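Local coordinates for protein apical membrane antigen AMA1 (Toxoplasma gondii ME49, PDB 4YIV) that helps the parasite invade host cells as an essential microneme protein of the moving junction, the ring-like complex formed between the parasite and host-cell plasma membranes, at residues D44-A56 with D147-F159. Sequence-based numbering, arbitrary orientation.
Sequences DKEVDGTLYREPA and DKNNKATKYRYPF. With CO (cobalt (II) ion), chain G.
Tyr155 packs against one face of the beta hairpin 43-54, its CE2 3.7 Å from Tyr52 CB and its CB equally close to Val47 CG2. Lys45 CB meets the ring obliquely, whereas the Glu54 side chain passes it in the opposite direction and sets CG over one face in a CH-pi contact, 4.1 Å from the centroid. With CG anti to the backbone N (chi1 -168°), the tyrosine reaches across the hairpin, from the first strand to Arg53 on the second, and its OH donates to Arg53 O (2.8 Å), tilted 24° from the carbonyl plane; Ser174 is a second partner of this hydroxyl. Beyond it, the Pro55 and Pro158 rings touch through their CG atoms.

The buried Glu54 carboxylate is gripped at both oxygens. OE2 takes Arg156 N on its anti lone pair (2.8 Å) and also bonds Tyr216, while OE1 offers its syn lone pair to Lys45 NZ in a salt bridge and is also hydrogen-bonded to Gln43 NE2. At the type I' turn of the hairpin, Asp48 OD1 accepts a nearly straight bond (175°) from Lys148 N, again on the syn lone pair. One water joins Glu46 O to Lys154 N, and another links Asp48 N to Asp147 OD2.

On the hairpin's far side, Asp44 and His292 bind a cobalt ion. Within the AMA1 family region (PAN clan), the contact lays the hairpin on the irregular connection between helix 132-141, whose last residue, Phe141, accepts a bond from Arg156 NE through its carbonyl and makes a cation-pi contact with it, and strand 159-162 of a five-stranded antiparallel sheet.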
ATOM      1  N   ASP A  44     -14.314  10.665   6.909  1.00 22.12           N
ATOM      2  CA  ASP A  44     -15.606  11.027   6.349  1.00 23.42           C
ATOM      3  C   ASP A  44     -15.624  12.522   6.165  1.00 23.27           C
ATOM      4  O   ASP A  44     -15.199  13.250   7.064  1.00 23.58           O
ATOM      5  CB  ASP A  44     -16.760  10.609   7.262  1.00 25.49           C
ATOM      6  CG  ASP A  44     -16.711   9.137   7.629  1.00 25.14           C
ATOM      7  OD1 ASP A  44     -15.999   8.807   8.598  1.00 28.25           O
ATOM      8  OD2 ASP A  44     -17.372   8.346   6.921  1.00 30.11           O
ATOM      9  N   LYS A  45     -16.121  12.986   5.030  1.00 23.91           N
ATOM     10  CA  LYS A  45     -16.155  14.416   4.758  1.00 26.18           C
ATOM     11  C   LYS A  45     -17.448  14.742   4.060  1.00 27.04           C
ATOM     12  O   LYS A  45     -17.989  13.916   3.334  1.00 23.69           O
ATOM     13  CB  LYS A  45     -14.976  14.852   3.898  1.00 27.89           C
ATOM     14  CG  LYS A  45     -13.612  14.600   4.529  1.00 26.34           C
ATOM     15  CD  LYS A  45     -13.374  15.559   5.668  1.00 29.73           C
ATOM     16  CE  LYS A  45     -12.118  15.262   6.436  1.00 34.10           C
ATOM     17  NZ  LYS A  45     -10.951  15.105   5.582  1.00 28.45           N
ATOM     18  N   GLU A  46     -17.940  15.949   4.296  1.00 23.74           N
ATOM     19  CA  GLU A  46     -19.207  16.416   3.750  1.00 26.53           C
ATOM     20  C   GLU A  46     -19.115  17.117   2.399  1.00 29.28           C
ATOM     21  O   GLU A  46     -18.313  18.035   2.208  1.00 26.81           O
ATOM     22  CB  GLU A  46     -19.834  17.356   4.789  1.00 28.39           C
ATOM     23  CG  GLU A  46     -21.267  17.696   4.492  1.00 36.36           C
ATOM     24  CD  GLU A  46     -21.811  18.705   5.475  1.00 43.64           C
ATOM     25  OE1 GLU A  46     -21.567  18.534   6.699  1.00 49.35           O
ATOM     26  OE2 GLU A  46     -22.445  19.680   5.015  1.00 50.31           O
ATOM     27  N   VAL A  47     -19.920  16.649   1.454  1.00 24.44           N
ATOM     28  CA  VAL A  47     -20.154  17.315   0.182  1.00 26.04           C
ATOM     29  C   VAL A  47     -21.652  17.403  -0.078  1.00 30.07           C
ATOM     30  O   VAL A  47     -22.328  16.375  -0.035  1.00 25.09           O
ATOM     31  CB  VAL A  47     -19.503  16.550  -0.974  1.00 24.91           C
ATOM     32  CG1 VAL A  47     -19.634  17.309  -2.291  1.00 28.21           C
ATOM     33  CG2 VAL A  47     -18.033  16.252  -0.643  1.00 28.92           C
ATOM     34  N   ASP A  48     -22.176  18.592  -0.393  1.00 28.40           N
ATOM     35  CA  ASP A  48     -23.625  18.720  -0.687  1.00 28.50           C
ATOM     36  C   ASP A  48     -24.470  18.184   0.463  1.00 28.30           C
ATOM     37  O   ASP A  48     -25.508  17.542   0.247  1.00 30.01           O
ATOM     38  CB  ASP A  48     -24.011  17.956  -1.942  1.00 29.71           C
ATOM     39  CG  ASP A  48     -23.232  18.389  -3.174  1.00 37.94           C
ATOM     40  OD1 ASP A  48     -23.121  19.606  -3.415  1.00 36.61           O
ATOM     41  OD2 ASP A  48     -22.777  17.503  -3.931  1.00 37.14           O
ATOM     42  N   GLY A  49     -23.997  18.402   1.678  1.00 27.18           N
ATOM     43  CA  GLY A  49     -24.723  18.070   2.895  1.00 29.17           C
ATOM     44  C   GLY A  49     -24.666  16.605   3.245  1.00 27.97           C
ATOM     45  O   GLY A  49     -25.274  16.172   4.216  1.00 27.80           O
ATOM     46  N   THR A  50     -23.927  15.852   2.441  1.00 24.26           N
ATOM     47  CA  THR A  50     -23.846  14.403   2.551  1.00 23.67           C
ATOM     48  C   THR A  50     -22.475  13.980   2.988  1.00 25.62           C
ATOM     49  O   THR A  50     -21.485  14.469   2.458  1.00 25.18           O
ATOM     50  CB  THR A  50     -24.172  13.784   1.211  1.00 24.81           C
ATOM     51  OG1 THR A  50     -25.470  14.244   0.812  1.00 28.41           O
ATOM     52  CG2 THR A  50     -24.128  12.275   1.267  1.00 25.78           C
ATOM     53  N   LEU A  51     -22.438  13.069   3.941  1.00 24.77           N
ATOM     54  CA  LEU A  51     -21.196  12.604   4.514  1.00 24.25           C
ATOM     55  C   LEU A  51     -20.738  11.391   3.736  1.00 26.89           C
ATOM     56  O   LEU A  51     -21.451  10.363   3.710  1.00 22.94           O
ATOM     57  CB  LEU A  51     -21.387  12.260   5.949  1.00 25.86           C
ATOM     58  CG  LEU A  51     -20.115  12.162   6.750  1.00 32.20           C
ATOM     59  CD1 LEU A  51     -19.441  13.529   6.858  1.00 34.75           C
ATOM     60  CD2 LEU A  51     -20.446  11.630   8.137  1.00 41.43           C
ATOM     61  N   TYR A  52     -19.567  11.538   3.104  1.00 21.53           N
ATOM     62  CA  TYR A  52     -18.960  10.493   2.256  1.00 24.22           C
ATOM     63  C   TYR A  52     -17.720   9.915   2.912  1.00 23.18           C
ATOM     64  O   TYR A  52     -16.910  10.617   3.532  1.00 23.08           O
ATOM     65  CB  TYR A  52     -18.598  11.034   0.869  1.00 23.06           C
ATOM     66  CG  TYR A  52     -19.778  11.413   0.014  1.00 25.63           C
ATOM     67  CD1 TYR A  52     -20.492  10.455  -0.671  1.00 25.06           C
ATOM     68  CD2 TYR A  52     -20.176  12.734  -0.100  1.00 26.11           C
ATOM     69  CE1 TYR A  52     -21.576  10.793  -1.438  1.00 29.23           C
ATOM     70  CE2 TYR A  52     -21.244  13.094  -0.879  1.00 28.09           C
ATOM     71  CZ  TYR A  52     -21.952  12.113  -1.542  1.00 28.60           C
ATOM     72  OH  TYR A  52     -23.022  12.446  -2.321  1.00 27.13           O
ATOM     73  N   ARG A  53     -17.569   8.610   2.785  1.00 22.45           N
ATOM     74  CA  ARG A  53     -16.392   7.971   3.279  1.00 20.09           C
ATOM     75  C   ARG A  53     -15.169   8.355   2.392  1.00 18.75           C
ATOM     76  O   ARG A  53     -15.234   8.369   1.147  1.00 20.06           O
ATOM     77  CB  ARG A  53     -16.572   6.451   3.312  1.00 22.44           C
ATOM     78  CG  ARG A  53     -17.801   5.949   4.093  1.00 25.08           C
ATOM     79  CD  ARG A  53     -17.687   4.442   4.379  1.00 24.75           C
ATOM     80  NE  ARG A  53     -16.684   4.215   5.412  1.00 23.28           N
ATOM     81  CZ  ARG A  53     -16.228   3.017   5.747  1.00 24.95           C
ATOM     82  NH1 ARG A  53     -16.713   1.941   5.152  1.00 29.10           N
ATOM     83  NH2 ARG A  53     -15.325   2.896   6.687  1.00 28.64           N
ATOM     84  N   GLU A  54     -14.058   8.634   3.058  1.00 20.22           N
ATOM     85  CA  GLU A  54     -12.884   9.251   2.424  1.00 19.17           C
ATOM     86  C   GLU A  54     -11.639   8.428   2.725  1.00 19.31           C
ATOM     87  O   GLU A  54     -11.352   8.141   3.901  1.00 20.01           O
ATOM     88  CB  GLU A  54     -12.700  10.691   2.936  1.00 22.42           C
ATOM     89  CG  GLU A  54     -11.559  11.461   2.250  1.00 19.69           C
ATOM     90  CD  GLU A  54     -11.143  12.712   3.005  1.00 22.41           C
ATOM     91  OE1 GLU A  54     -11.102  12.697   4.253  1.00 23.34           O
ATOM     92  OE2 GLU A  54     -10.872  13.728   2.339  1.00 24.38           O
ATOM     93  N   PRO A  55     -10.890   8.053   1.686  1.00 18.52           N
ATOM     94  CA  PRO A  55      -9.611   7.423   2.014  1.00 18.88           C
ATOM     95  C   PRO A  55      -8.682   8.372   2.785  1.00 17.28           C
ATOM     96  O   PRO A  55      -8.698   9.569   2.512  1.00 19.37           O
ATOM     97  CB  PRO A  55      -9.025   7.084   0.644  1.00 20.00           C
ATOM     98  CG  PRO A  55     -10.251   6.965  -0.269  1.00 19.75           C
ATOM     99  CD  PRO A  55     -11.136   8.056   0.227  1.00 18.32           C
ATOM    100  N   ALA A  56      -7.892   7.817   3.691  1.00 18.29           N
ATOM    101  CA  ALA A  56      -7.181   8.619   4.692  1.00 21.43           C
ATOM    102  C   ALA A  56      -5.771   8.184   5.011  1.00 20.70           C
ATOM    103  O   ALA A  56      -5.067   8.843   5.800  1.00 19.46           O
ATOM    104  CB  ALA A  56      -7.997   8.593   5.994  1.00 21.65           C
ATOM    105  N   ASP A 147     -18.477  21.248  -4.674  1.00 35.62           N
ATOM    106  CA  ASP A 147     -19.835  20.755  -4.535  1.00 35.96           C
ATOM    107  C   ASP A 147     -20.719  21.288  -5.671  1.00 44.18           C
ATOM    108  O   ASP A 147     -20.209  21.916  -6.617  1.00 41.35           O
ATOM    109  CB  ASP A 147     -20.372  21.114  -3.147  1.00 33.45           C
ATOM    110  CG  ASP A 147     -20.606  22.609  -2.949  1.00 36.48           C
ATOM    111  OD1 ASP A 147     -20.672  23.364  -3.942  1.00 42.48           O
ATOM    112  OD2 ASP A 147     -20.746  23.022  -1.768  1.00 40.46           O
ATOM    113  N   LYS A 148     -22.026  21.015  -5.591  1.00 40.33           N
ATOM    114  CA  LYS A 148     -22.977  21.394  -6.652  1.00 42.53           C
ATOM    115  C   LYS A 148     -23.015  22.909  -6.920  1.00 43.12           C
ATOM    116  O   LYS A 148     -23.378  23.337  -8.014  1.00 47.96           O
ATOM    117  CB  LYS A 148     -24.388  20.913  -6.295  1.00 40.12           C
ATOM    118  CG  LYS A 148     -24.576  19.417  -6.321  1.00 43.76           C
ATOM    119  CD  LYS A 148     -26.007  19.047  -5.912  1.00 47.26           C
ATOM    120  CE  LYS A 148     -26.192  17.539  -5.820  1.00 51.42           C
ATOM    121  NZ  LYS A 148     -27.638  17.148  -5.924  1.00 54.86           N
ATOM    122  N   ASN A 149     -22.674  23.706  -5.913  1.00 40.38           N
ATOM    123  CA  ASN A 149     -22.590  25.162  -6.054  1.00 47.75           C
ATOM    124  C   ASN A 149     -21.183  25.647  -6.434  1.00 50.98           C
ATOM    125  O   ASN A 149     -20.849  26.816  -6.215  1.00 46.98           O
ATOM    126  CB  ASN A 149     -23.011  25.847  -4.748  1.00 54.63           C
ATOM    127  CG  ASN A 149     -24.482  25.620  -4.408  1.00 65.64           C
ATOM    128  OD1 ASN A 149     -25.323  25.460  -5.297  1.00 60.03           O
ATOM    129  ND2 ASN A 149     -24.794  25.614  -3.118  1.00 74.09           N
ATOM    130  N   ASN A 150     -20.371  24.743  -6.986  1.00 46.11           N
ATOM    131  CA  ASN A 150     -18.957  25.006  -7.272  1.00 46.93           C
ATOM    132  C   ASN A 150     -18.225  25.667  -6.108  1.00 48.40           C
ATOM    133  O   ASN A 150     -17.420  26.590  -6.294  1.00 50.20           O
ATOM    134  CB  ASN A 150     -18.819  25.874  -8.527  1.00 53.70           C
ATOM    135  CG  ASN A 150     -17.444  25.756  -9.161  1.00 60.64           C
ATOM    136  OD1 ASN A 150     -16.879  24.663  -9.256  1.00 59.39           O
ATOM    137  ND2 ASN A 150     -16.891  26.886  -9.581  1.00 70.06           N
ATOM    138  N   LYS A 151     -18.509  25.185  -4.903  1.00 39.62           N
ATOM    139  CA  LYS A 151     -17.840  25.669  -3.697  1.00 35.40           C
ATOM    140  C   LYS A 151     -16.897  24.563  -3.195  1.00 40.43           C
ATOM    141  O   LYS A 151     -17.168  23.367  -3.389  1.00 37.21           O
ATOM    142  CB  LYS A 151     -18.857  26.052  -2.625  1.00 44.13           C
ATOM    143  CG  LYS A 151     -18.226  26.516  -1.323  1.00 60.56           C
ATOM    144  CD  LYS A 151     -19.277  26.803  -0.256  1.00 80.26           C
ATOM    145  CE  LYS A 151     -18.645  27.161   1.081  1.00 82.14           C
ATOM    146  NZ  LYS A 151     -19.685  27.273   2.136  1.00 93.11           N
ATOM    147  N   ALA A 152     -15.815  24.961  -2.542  1.00 36.57           N
ATOM    148  CA  ALA A 152     -14.777  24.032  -2.138  1.00 38.07           C
ATOM    149  C   ALA A 152     -15.244  23.245  -0.934  1.00 38.17           C
ATOM    150  O   ALA A 152     -15.960  23.779  -0.076  1.00 39.18           O
ATOM    151  CB  ALA A 152     -13.499  24.765  -1.813  1.00 37.31           C
ATOM    152  N   THR A 153     -14.831  21.984  -0.856  1.00 30.63           N
ATOM    153  CA  THR A 153     -15.112  21.161   0.318  1.00 27.36           C
ATOM    154  C   THR A 153     -13.811  20.721   0.958  1.00 28.18           C
ATOM    155  O   THR A 153     -12.716  21.097   0.497  1.00 30.46           O
ATOM    156  CB  THR A 153     -15.981  19.913  -0.063  1.00 27.93           C
ATOM    157  OG1 THR A 153     -15.183  18.963  -0.788  1.00 26.98           O
ATOM    158  CG2 THR A 153     -17.186  20.318  -0.933  1.00 28.60           C
ATOM    159  N   LYS A 154     -13.914  19.918   2.015  1.00 23.74           N
ATOM    160  CA  LYS A 154     -12.755  19.279   2.622  1.00 28.03           C
ATOM    161  C   LYS A 154     -12.571  17.805   2.194  1.00 28.62           C
ATOM    162  O   LYS A 154     -11.740  17.098   2.774  1.00 26.08           O
ATOM    163  CB  LYS A 154     -12.855  19.359   4.132  1.00 32.47           C
ATOM    164  CG  LYS A 154     -12.867  20.818   4.659  1.00 43.02           C
ATOM    165  CD  LYS A 154     -12.326  20.918   6.079  1.00 60.09           C
ATOM    166  CE  LYS A 154     -12.513  22.318   6.659  1.00 70.85           C
ATOM    167  NZ  LYS A 154     -11.953  22.408   8.044  1.00 72.90           N
ATOM    168  N   TYR A 155     -13.324  17.364   1.181  1.00 25.47           N
ATOM    169  CA  TYR A 155     -13.205  15.989   0.677  1.00 21.03           C
ATOM    170  C   TYR A 155     -12.042  15.967  -0.304  1.00 23.49           C
ATOM    171  O   TYR A 155     -12.026  16.762  -1.247  1.00 24.07           O
ATOM    172  CB  TYR A 155     -14.479  15.518  -0.037  1.00 24.01           C
ATOM    173  CG  TYR A 155     -14.447  14.017  -0.297  1.00 23.12           C
ATOM    174  CD1 TYR A 155     -13.695  13.482  -1.346  1.00 24.70           C
ATOM    175  CD2 TYR A 155     -15.097  13.137   0.551  1.00 23.34           C
ATOM    176  CE1 TYR A 155     -13.635  12.116  -1.562  1.00 26.02           C
ATOM    177  CE2 TYR A 155     -15.042  11.773   0.349  1.00 23.19           C
ATOM    178  CZ  TYR A 155     -14.285  11.269  -0.711  1.00 23.51           C
ATOM    179  OH  TYR A 155     -14.173   9.920  -0.946  1.00 22.70           O
ATOM    180  N   ARG A 156     -11.090  15.068  -0.099  1.00 23.00           N
ATOM    181  CA  ARG A 156      -9.975  14.926  -1.022  1.00 22.16           C
ATOM    182  C   ARG A 156      -9.969  13.534  -1.677  1.00 21.60           C
ATOM    183  O   ARG A 156     -10.071  12.503  -0.996  1.00 23.59           O
ATOM    184  CB  ARG A 156      -8.654  15.178  -0.287  1.00 22.69           C
ATOM    185  CG  ARG A 156      -8.526  16.552   0.256  1.00 23.38           C
ATOM    186  CD  ARG A 156      -7.271  16.645   1.084  1.00 24.08           C
ATOM    187  NE  ARG A 156      -6.978  18.013   1.486  1.00 28.14           N
ATOM    188  CZ  ARG A 156      -7.487  18.628   2.553  1.00 33.47           C
ATOM    189  NH1 ARG A 156      -8.348  18.006   3.370  1.00 29.64           N
ATOM    190  NH2 ARG A 156      -7.122  19.877   2.802  1.00 32.75           N
ATOM    191  N   TYR A 157      -9.875  13.514  -3.003  1.00 21.89           N
ATOM    192  CA  TYR A 157      -9.864  12.267  -3.753  1.00 21.53           C
ATOM    193  C   TYR A 157      -8.545  11.533  -3.603  1.00 22.36           C
ATOM    194  O   TYR A 157      -7.485  12.181  -3.470  1.00 22.59           O
ATOM    195  CB  TYR A 157     -10.090  12.533  -5.239  1.00 24.15           C
ATOM    196  CG  TYR A 157     -11.333  13.292  -5.548  1.00 26.53           C
ATOM    197  CD1 TYR A 157     -12.599  12.698  -5.447  1.00 26.07           C
ATOM    198  CD2 TYR A 157     -11.248  14.602  -5.966  1.00 26.90           C
ATOM    199  CE1 TYR A 157     -13.741  13.430  -5.749  1.00 31.12           C
ATOM    200  CE2 TYR A 157     -12.360  15.327  -6.275  1.00 32.81           C
ATOM    201  CZ  TYR A 157     -13.609  14.748  -6.172  1.00 32.38           C
ATOM    202  OH  TYR A 157     -14.717  15.516  -6.493  1.00 36.92           O
ATOM    203  N   PRO A 158      -8.590  10.187  -3.666  1.00 19.85           N
ATOM    204  CA  PRO A 158      -7.353   9.411  -3.709  1.00 19.11           C
ATOM    205  C   PRO A 158      -6.667   9.541  -5.078  1.00 18.49           C
ATOM    206  O   PRO A 158      -7.236  10.102  -6.035  1.00 20.09           O
ATOM    207  CB  PRO A 158      -7.828   7.988  -3.405  1.00 18.32           C
ATOM    208  CG  PRO A 158      -9.215   7.941  -4.008  1.00 20.64           C
ATOM    209  CD  PRO A 158      -9.789   9.318  -3.738  1.00 22.17           C
ATOM    210  N   PHE A 159      -5.424   9.093  -5.155  1.00 20.49           N
ATOM    211  CA  PHE A 159      -4.661   9.231  -6.381  1.00 19.87           C
ATOM    212  C   PHE A 159      -4.066   7.899  -6.793  1.00 19.45           C
ATOM    213  O   PHE A 159      -3.910   6.997  -5.975  1.00 17.33           O
ATOM    214  CB  PHE A 159      -3.499  10.271  -6.235  1.00 20.43           C
ATOM    215  CG  PHE A 159      -2.393   9.815  -5.339  1.00 20.40           C
ATOM    216  CD1 PHE A 159      -2.453  10.051  -3.984  1.00 18.57           C
ATOM    217  CD2 PHE A 159      -1.295   9.119  -5.845  1.00 22.12           C
ATOM    218  CE1 PHE A 159      -1.452   9.619  -3.130  1.00 19.37           C
ATOM    219  CE2 PHE A 159      -0.278   8.680  -4.990  1.00 23.23           C
ATOM    220  CZ  PHE A 159      -0.365   8.942  -3.612  1.00 20.85           C
TER
HETATM  221 CO    CO G 506     -16.325   6.540   8.705  1.00 44.15          CO
HETATM  222  O   HOH W   1     -16.306  19.148   3.384  1.00 31.42           O
HETATM  223  O   HOH W   2     -20.857  21.120   0.200  1.00 30.87           O
HETATM  224  O   HOH W   3     -14.916   6.321   6.823  1.00 30.84           O
HETATM  225  O   HOH W   4      -8.207  10.654  -0.146  1.00 22.35           O